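Local coordinates for periplasmic divalent cation tolerance protein CutA (Pyrococcus horikoshii, PDB 1UKU), which binds copper between its trimers and takes part in resistance toward heavy metals, at residues A[1-13]-A[73-85]. Numbering follows the deposited sequence.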
ATOM      1  N   MET A   1      -1.599  15.439  -4.201  1.00  9.08           N
ATOM      2  CA  MET A   1      -2.316  14.742  -3.109  1.00  8.04           C
ATOM      3  C   MET A   1      -1.346  13.820  -2.396  1.00  8.11           C
ATOM      4  O   MET A   1      -0.233  13.570  -2.859  1.00  7.90           O
ATOM      5  CB  MET A   1      -3.501  13.956  -3.665  1.00  8.47           C
ATOM      6  CG  MET A   1      -3.164  12.756  -4.506  1.00  8.74           C
ATOM      7  SD  MET A   1      -4.604  11.703  -4.876  1.00  9.91           S
ATOM      8  CE  MET A   1      -4.785  10.811  -3.321  1.00 10.08           C
ATOM      9  N   ILE A   2      -1.812  13.300  -1.258  1.00  7.52           N
ATOM     10  CA  ILE A   2      -1.055  12.361  -0.444  1.00  7.37           C
ATOM     11  C   ILE A   2      -1.895  11.178   0.017  1.00  7.18           C
ATOM     12  O   ILE A   2      -3.126  11.244   0.089  1.00  6.62           O
ATOM     13  CB  ILE A   2      -0.414  13.054   0.776  1.00  6.86           C
ATOM     14  CG1 ILE A   2      -1.477  13.545   1.742  1.00  7.49           C
ATOM     15  CG2 ILE A   2       0.487  14.210   0.366  1.00  8.75           C
ATOM     16  CD1 ILE A   2      -0.960  14.120   3.049  1.00 10.11           C
ATOM     17  N   ILE A   3      -1.188  10.103   0.322  1.00  7.07           N
ATOM     18  CA  ILE A   3      -1.723   8.983   1.070  1.00  7.68           C
ATOM     19  C   ILE A   3      -1.189   9.071   2.475  1.00  7.53           C
ATOM     20  O   ILE A   3      -0.037   9.417   2.698  1.00  6.74           O
ATOM     21  CB  ILE A   3      -1.252   7.645   0.430  1.00  8.97           C
ATOM     22  CG1 ILE A   3      -1.797   7.522  -0.997  1.00 12.86           C
ATOM     23  CG2 ILE A   3      -1.589   6.456   1.309  1.00 11.74           C
ATOM     24  CD1 ILE A   3      -3.172   7.662  -1.135  1.00 15.64           C
ATOM     25  N   VAL A   4      -2.032   8.729   3.424  1.00  6.53           N
ATOM     26  CA  VAL A   4      -1.614   8.532   4.802  1.00  7.18           C
ATOM     27  C   VAL A   4      -2.024   7.127   5.226  1.00  7.82           C
ATOM     28  O   VAL A   4      -3.181   6.756   5.090  1.00  8.43           O
ATOM     29  CB  VAL A   4      -2.220   9.574   5.718  1.00  7.66           C
ATOM     30  CG1 VAL A   4      -1.846   9.325   7.203  1.00  8.48           C
ATOM     31  CG2 VAL A   4      -1.749  10.943   5.276  1.00  8.33           C
ATOM     32  N   TYR A   5      -1.078   6.374   5.749  1.00  7.24           N
ATOM     33  CA  TYR A   5      -1.318   5.016   6.244  1.00  7.32           C
ATOM     34  C   TYR A   5      -1.217   5.025   7.774  1.00  7.42           C
ATOM     35  O   TYR A   5      -0.284   5.560   8.358  1.00  8.27           O
ATOM     36  CB  TYR A   5      -0.297   4.044   5.670  1.00  7.90           C
ATOM     37  CG  TYR A   5      -0.471   2.578   6.018  1.00  9.45           C
ATOM     38  CD1 TYR A   5      -1.565   1.876   5.573  1.00  8.91           C
ATOM     39  CD2 TYR A   5       0.479   1.886   6.794  1.00 10.46           C
ATOM     40  CE1 TYR A   5      -1.736   0.515   5.870  1.00  9.71           C
ATOM     41  CE2 TYR A   5       0.311   0.513   7.098  1.00  9.94           C
ATOM     42  CZ  TYR A   5      -0.797  -0.154   6.617  1.00  9.41           C
ATOM     43  OH  TYR A   5      -0.965  -1.503   6.881  1.00  9.83           O
ATOM     44  N   THR A   6      -2.182   4.399   8.430  1.00  6.54           N
ATOM     45  CA  THR A   6      -2.156   4.156   9.860  1.00  6.45           C
ATOM     46  C   THR A   6      -2.820   2.807  10.117  1.00  7.41           C
ATOM     47  O   THR A   6      -3.426   2.224   9.233  1.00  7.89           O
ATOM     48  CB  THR A   6      -2.817   5.324  10.622  1.00  6.46           C
ATOM     49  OG1 THR A   6      -2.589   5.144  12.032  1.00  8.84           O
ATOM     50  CG2 THR A   6      -4.304   5.426  10.414  1.00  8.62           C
ATOM     51  N   THR A   7      -2.648   2.278  11.312  1.00  6.64           N
ATOM     52  CA  THR A   7      -3.240   1.010  11.661  1.00  6.99           C
ATOM     53  C   THR A   7      -4.003   1.158  12.934  1.00  7.18           C
ATOM     54  O   THR A   7      -3.691   2.013  13.754  1.00  8.06           O
ATOM     55  CB  THR A   7      -2.223  -0.115  11.793  1.00  7.00           C
ATOM     56  OG1 THR A   7      -1.463   0.038  13.012  1.00  9.21           O
ATOM     57  CG2 THR A   7      -1.231  -0.121  10.655  1.00  8.08           C
ATOM     58  N   PHE A   8      -5.006   0.313  13.081  1.00  6.52           N
ATOM     59  CA  PHE A   8      -5.936   0.331  14.228  1.00  7.25           C
ATOM     60  C   PHE A   8      -6.104  -1.068  14.800  1.00  7.49           C
ATOM     61  O   PHE A   8      -5.949  -2.046  14.088  1.00  6.53           O
ATOM     62  CB  PHE A   8      -7.328   0.837  13.810  1.00  7.08           C
ATOM     63  CG  PHE A   8      -7.361   2.255  13.331  1.00  7.00           C
ATOM     64  CD1 PHE A   8      -7.437   3.293  14.243  1.00  9.00           C
ATOM     65  CD2 PHE A   8      -7.305   2.564  11.956  1.00  8.95           C
ATOM     66  CE1 PHE A   8      -7.477   4.598  13.820  1.00  9.65           C
ATOM     67  CE2 PHE A   8      -7.352   3.905  11.537  1.00  9.04           C
ATOM     68  CZ  PHE A   8      -7.416   4.916  12.483  1.00  9.92           C
ATOM     69  N   PRO A   9      -6.416  -1.168  16.088  1.00  8.82           N
ATOM     70  CA  PRO A   9      -6.574  -2.479  16.713  1.00  9.31           C
ATOM     71  C   PRO A   9      -7.825  -3.250  16.298  1.00 11.48           C
ATOM     72  O   PRO A   9      -7.784  -4.477  16.406  1.00 14.02           O
ATOM     73  CB  PRO A   9      -6.537  -2.138  18.197  1.00 10.16           C
ATOM     74  CG  PRO A   9      -7.100  -0.784  18.243  1.00  9.25           C
ATOM     75  CD  PRO A   9      -6.442  -0.083  17.068  1.00  8.73           C
ATOM     76  N   ASP A  10      -8.884  -2.603  15.815  1.00 11.84           N
ATOM     77  CA  ASP A  10      -9.939  -3.335  15.102  1.00 13.37           C
ATOM     78  C   ASP A  10     -10.836  -2.332  14.388  1.00 11.45           C
ATOM     79  O   ASP A  10     -10.495  -1.141  14.247  1.00 10.79           O
ATOM     80  CB  ASP A  10     -10.794  -4.263  15.998  1.00 14.59           C
ATOM     81  CG  ASP A  10     -11.483  -5.420  15.207  1.00 14.38           C
ATOM     82  OD1 ASP A  10     -10.775  -6.344  14.754  1.00 18.68           O
ATOM     83  OD2 ASP A  10     -12.737  -5.506  15.031  1.00 15.42           O
ATOM     84  N   TRP A  11     -11.973  -2.842  13.927  1.00 10.46           N
ATOM     85  CA  TRP A  11     -12.830  -2.153  13.023  1.00  9.69           C
ATOM     86  C   TRP A  11     -13.575  -1.025  13.680  1.00  9.40           C
ATOM     87  O   TRP A  11     -13.831  -0.004  13.021  1.00  9.56           O
ATOM     88  CB  TRP A  11     -13.840  -3.164  12.447  1.00  8.66           C
ATOM     89  CG  TRP A  11     -13.272  -4.009  11.366  1.00  8.34           C
ATOM     90  CD1 TRP A  11     -12.788  -5.264  11.479  1.00  9.11           C
ATOM     91  CD2 TRP A  11     -13.056  -3.606  10.021  1.00  9.25           C
ATOM     92  NE1 TRP A  11     -12.315  -5.697  10.271  1.00 10.32           N
ATOM     93  CE2 TRP A  11     -12.451  -4.675   9.359  1.00  9.57           C
ATOM     94  CE3 TRP A  11     -13.331  -2.431   9.305  1.00  9.94           C
ATOM     95  CZ2 TRP A  11     -12.119  -4.609   7.998  1.00  9.10           C
ATOM     96  CZ3 TRP A  11     -13.012  -2.372   7.975  1.00 10.22           C
ATOM     97  CH2 TRP A  11     -12.406  -3.438   7.337  1.00  9.19           C
ATOM     98  N   GLU A  12     -13.985  -1.174  14.934  1.00  8.99           N
ATOM     99  CA  GLU A  12     -14.780  -0.125  15.573  1.00 10.01           C
ATOM    100  C   GLU A  12     -13.969   1.150  15.706  1.00  9.20           C
ATOM    101  O   GLU A  12     -14.450   2.205  15.349  1.00  9.16           O
ATOM    102  CB  GLU A  12     -15.325  -0.563  16.921  1.00 10.92           C
ATOM    103  CG  GLU A  12     -16.273   0.434  17.574  1.00 15.52           C
ATOM    104  CD  GLU A  12     -17.588   0.621  16.837  1.00 19.73           C
ATOM    105  OE1 GLU A  12     -18.088  -0.315  16.153  1.00 26.30           O
ATOM    106  OE2 GLU A  12     -18.113   1.755  16.931  1.00 25.67           O
ATOM    107  N   SER A  13     -12.738   1.057  16.197  1.00  9.37           N
ATOM    108  CA  SER A  13     -11.884   2.225  16.287  1.00  8.69           C
ATOM    109  C   SER A  13     -11.544   2.760  14.898  1.00  9.06           C
ATOM    110  O   SER A  13     -11.583   3.956  14.684  1.00  8.17           O
ATOM    111  CB  SER A  13     -10.599   1.965  17.069  1.00 10.14           C
ATOM    112  OG  SER A  13      -9.862   0.878  16.570  1.00 10.21           O
ATOM    113  N   HIS A  73      -6.389   8.598  18.051  1.00 10.16           N
ATOM    114  CA  HIS A  73      -5.905   7.228  17.843  1.00  9.56           C
ATOM    115  C   HIS A  73      -5.949   6.421  19.130  1.00 10.80           C
ATOM    116  O   HIS A  73      -5.561   6.925  20.186  1.00 10.63           O
ATOM    117  CB  HIS A  73      -4.473   7.225  17.315  1.00  9.25           C
ATOM    118  CG  HIS A  73      -4.175   6.037  16.455  1.00  8.78           C
ATOM    119  ND1 HIS A  73      -4.122   4.753  16.945  1.00  9.76           N
ATOM    120  CD2 HIS A  73      -3.966   5.953  15.123  1.00  8.55           C
ATOM    121  CE1 HIS A  73      -3.912   3.918  15.936  1.00  8.04           C
ATOM    122  NE2 HIS A  73      -3.818   4.628  14.818  1.00  8.64           N
ATOM    123  N   PRO A  74      -6.395   5.164  19.055  1.00 11.41           N
ATOM    124  CA  PRO A  74      -6.321   4.280  20.235  1.00 12.36           C
ATOM    125  C   PRO A  74      -4.922   3.877  20.688  1.00 12.43           C
ATOM    126  O   PRO A  74      -4.764   3.447  21.842  1.00 13.91           O
ATOM    127  CB  PRO A  74      -7.127   3.048  19.823  1.00 13.28           C
ATOM    128  CG  PRO A  74      -7.277   3.116  18.354  1.00 13.39           C
ATOM    129  CD  PRO A  74      -7.129   4.544  17.933  1.00 11.73           C
ATOM    130  N   TYR A  75      -3.922   3.986  19.823  1.00 11.28           N
ATOM    131  CA  TYR A  75      -2.562   3.695  20.206  1.00 11.45           C
ATOM    132  C   TYR A  75      -1.843   4.914  20.786  1.00 12.41           C
ATOM    133  O   TYR A  75      -1.956   5.995  20.241  1.00 13.97           O
ATOM    134  CB  TYR A  75      -1.761   3.164  19.009  1.00 10.63           C
ATOM    135  CG  TYR A  75      -2.200   1.799  18.502  1.00  9.83           C
ATOM    136  CD1 TYR A  75      -2.930   0.913  19.292  1.00  9.79           C
ATOM    137  CD2 TYR A  75      -1.888   1.409  17.225  1.00  9.95           C
ATOM    138  CE1 TYR A  75      -3.272  -0.338  18.833  1.00 10.50           C
ATOM    139  CE2 TYR A  75      -2.242   0.175  16.737  1.00 10.73           C
ATOM    140  CZ  TYR A  75      -2.934  -0.704  17.522  1.00  9.25           C
ATOM    141  OH  TYR A  75      -3.286  -1.930  16.971  1.00 10.51           O
ATOM    142  N   ASP A  76      -1.078   4.686  21.859  1.00 15.35           N
ATOM    143  CA  ASP A  76      -0.160   5.688  22.413  1.00 17.18           C
ATOM    144  C   ASP A  76       0.850   6.146  21.368  1.00 15.82           C
ATOM    145  O   ASP A  76       1.160   7.334  21.270  1.00 17.06           O
ATOM    146  CB  ASP A  76       0.641   5.121  23.598  1.00 18.52           C
ATOM    147  CG  ASP A  76      -0.228   4.623  24.722  1.00 24.09           C
ATOM    148  OD1 ASP A  76      -1.201   5.328  25.076  1.00 33.11           O
ATOM    149  OD2 ASP A  76       0.023   3.560  25.349  1.00 29.71           O
ATOM    150  N   VAL A  77       1.389   5.188  20.615  1.00 14.10           N
ATOM    151  CA  VAL A  77       2.374   5.483  19.579  1.00 14.12           C
ATOM    152  C   VAL A  77       1.874   4.898  18.253  1.00 12.48           C
ATOM    153  O   VAL A  77       2.277   3.805  17.853  1.00 13.41           O
ATOM    154  CB  VAL A  77       3.782   4.948  19.941  1.00 14.26           C
ATOM    155  CG1 VAL A  77       4.807   5.370  18.904  1.00 15.56           C
ATOM    156  CG2 VAL A  77       4.226   5.457  21.323  1.00 14.87           C
ATOM    157  N   PRO A  78       0.991   5.615  17.576  1.00 11.07           N
ATOM    158  CA  PRO A  78       0.470   5.105  16.301  1.00 11.06           C
ATOM    159  C   PRO A  78       1.460   5.344  15.200  1.00 10.52           C
ATOM    160  O   PRO A  78       2.312   6.224  15.314  1.00 10.32           O
ATOM    161  CB  PRO A  78      -0.763   5.956  16.068  1.00 10.71           C
ATOM    162  CG  PRO A  78      -0.456   7.243  16.749  1.00 12.68           C
ATOM    163  CD  PRO A  78       0.429   6.922  17.918  1.00 12.35           C
ATOM    164  N   ALA A  79       1.333   4.581  14.121  1.00  9.62           N
ATOM    165  CA  ALA A  79       2.024   4.872  12.873  1.00  9.68           C
ATOM    166  C   ALA A  79       1.154   5.841  12.074  1.00  8.96           C
ATOM    167  O   ALA A  79       0.001   5.555  11.767  1.00  9.28           O
ATOM    168  CB  ALA A  79       2.257   3.617  12.080  1.00 11.23           C
ATOM    169  N   ILE A  80       1.710   6.990  11.719  1.00  8.05           N
ATOM    170  CA  ILE A  80       1.015   7.954  10.881  1.00  7.07           C
ATOM    171  C   ILE A  80       1.967   8.350   9.753  1.00  7.48           C
ATOM    172  O   ILE A  80       2.802   9.257   9.906  1.00  8.04           O
ATOM    173  CB  ILE A  80       0.557   9.208  11.675  1.00  7.93           C
ATOM    174  CG1 ILE A  80      -0.125   8.798  12.967  1.00  7.00           C
ATOM    175  CG2 ILE A  80      -0.399  10.053  10.809  1.00  9.23           C
ATOM    176  CD1 ILE A  80      -0.457   9.987  13.884  1.00  8.41           C
ATOM    177  N   ILE A  81       1.824   7.679   8.615  1.00  6.79           N
ATOM    178  CA  ILE A  81       2.830   7.614   7.548  1.00  7.46           C
ATOM    179  C   ILE A  81       2.309   8.301   6.297  1.00  7.42           C
ATOM    180  O   ILE A  81       1.324   7.867   5.719  1.00  7.81           O
ATOM    181  CB  ILE A  81       3.160   6.146   7.274  1.00  8.04           C
ATOM    182  CG1 ILE A  81       4.001   5.582   8.444  1.00  8.30           C
ATOM    183  CG2 ILE A  81       3.900   5.961   5.964  1.00 10.02           C
ATOM    184  CD1 ILE A  81       4.197   4.062   8.484  1.00 12.05           C
ATOM    185  N   ARG A  82       2.979   9.366   5.883  1.00  7.05           N
ATOM    186  CA  ARG A  82       2.634  10.128   4.692  1.00  7.09           C
ATOM    187  C   ARG A  82       3.477   9.643   3.523  1.00  6.72           C
ATOM    188  O   ARG A  82       4.710   9.650   3.592  1.00  6.86           O
ATOM    189  CB  ARG A  82       2.889  11.623   4.902  1.00  8.22           C
ATOM    190  CG  ARG A  82       2.878  12.444   3.643  1.00  8.72           C
ATOM    191  CD  ARG A  82       3.044  13.898   3.888  1.00  8.60           C
ATOM    192  NE  ARG A  82       3.327  14.594   2.656  1.00 10.11           N
ATOM    193  CZ  ARG A  82       3.345  15.915   2.528  1.00 10.60           C
ATOM    194  NH1 ARG A  82       3.109  16.721   3.560  1.00 14.58           N
ATOM    195  NH2 ARG A  82       3.609  16.438   1.343  1.00 12.83           N
ATOM    196  N   ILE A  83       2.827   9.242   2.436  1.00  6.70           N
ATOM    197  CA  ILE A  83       3.473   8.960   1.165  1.00  8.49           C
ATOM    198  C   ILE A  83       2.867   9.861   0.099  1.00  7.55           C
ATOM    199  O   ILE A  83       1.677   9.848  -0.139  1.00  7.49           O
ATOM    200  CB  ILE A  83       3.372   7.460   0.790  1.00  9.20           C
ATOM    201  CG1 ILE A  83       4.164   6.586   1.800  1.00 11.76           C
ATOM    202  CG2 ILE A  83       3.900   7.214  -0.619  1.00  8.23           C
ATOM    203  CD1 ILE A  83       3.691   5.142   1.899  1.00 14.67           C
ATOM    204  N   ASP A  84       3.726  10.655  -0.529  1.00  7.65           N
ATOM    205  CA  ASP A  84       3.281  11.591  -1.541  1.00  7.85           C
ATOM    206  C   ASP A  84       2.872  10.839  -2.803  1.00  7.21           C
ATOM    207  O   ASP A  84       3.495   9.846  -3.175  1.00  8.62           O
ATOM    208  CB  ASP A  84       4.379  12.594  -1.890  1.00  7.88           C
ATOM    209  CG  ASP A  84       4.651  13.590  -0.804  1.00 12.11           C
ATOM    210  OD1 ASP A  84       4.082  13.511   0.289  1.00 13.06           O
ATOM    211  OD2 ASP A  84       5.501  14.481  -0.990  1.00 18.45           O
ATOM    212  N   VAL A  85       1.841  11.346  -3.466  1.00  7.82           N
ATOM    213  CA  VAL A  85       1.384  10.770  -4.727  1.00  6.88           C
ATOM    214  C   VAL A  85       2.050  11.509  -5.871  1.00  7.53           C
ATOM    215  O   VAL A  85       1.924  12.708  -6.001  1.00  7.86           O
ATOM    216  CB  VAL A  85      -0.128  10.838  -4.859  1.00  6.71           C
ATOM    217  CG1 VAL A  85      -0.607  10.466  -6.256  1.00  6.58           C
ATOM    218  CG2 VAL A  85      -0.802   9.919  -3.810  1.00  7.63           C
TER
HETATM  219  O   HOH W   1      -0.603  14.005  -6.400  1.00 12.34           O
HETATM  220  O   HOH W   2      -0.758   2.599  14.177  1.00 14.93           O
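Thr6 OG1 is gripped by two groups of segment 73-85. Thr6 OG1 donates to Ala79 O at 2.6 Å and accepts a weak bond from His73 NE2 at 3.1 Å. With OG1 anti to the backbone N (chi1 -171°), the hydroxyl lies between both partners. NE2 also makes a weak, strongly bent bond to Thr7 O, which sits at the edge of the imidazole. At the other nitrogen, Tyr75 N donates in the ring plane to ND1, fixing the rotation of the ring. One face of His73 carries Pro78 CB. The opposite face makes an offset stack with Phe8, planes 6° apart and centroids 4.7 Å apart.

Beyond Thr6, strands 2-8 and 81-84 pair antiparallel. Ile3 and Ile83 exchange two backbone bonds, as do Tyr5 and Ile81. This pairs inner strand 2-8 with 81-84, an edge strand of the chain's own ferredoxin-like, GlnB-type sheet. Ile81 and Arg82 carry the sheet on into the second subunit of the trimer. Ile2 CG2 lies over one face of the Arg82 guanidinium, 3.7 Å from NE. Asp84 OD1 lies in the plane of that group and forms a salt bridge with Arg82 NE at 2.7 Å, and Trp62 adds a cation-pi contact.

At the far end from Met1, Pro9 CD packs against Pro74 CG at 3.5 Å and against the Tyr75 ring. Tyr75 OH bonds to Glu50, and its side chain touches the copper ligand Asp48.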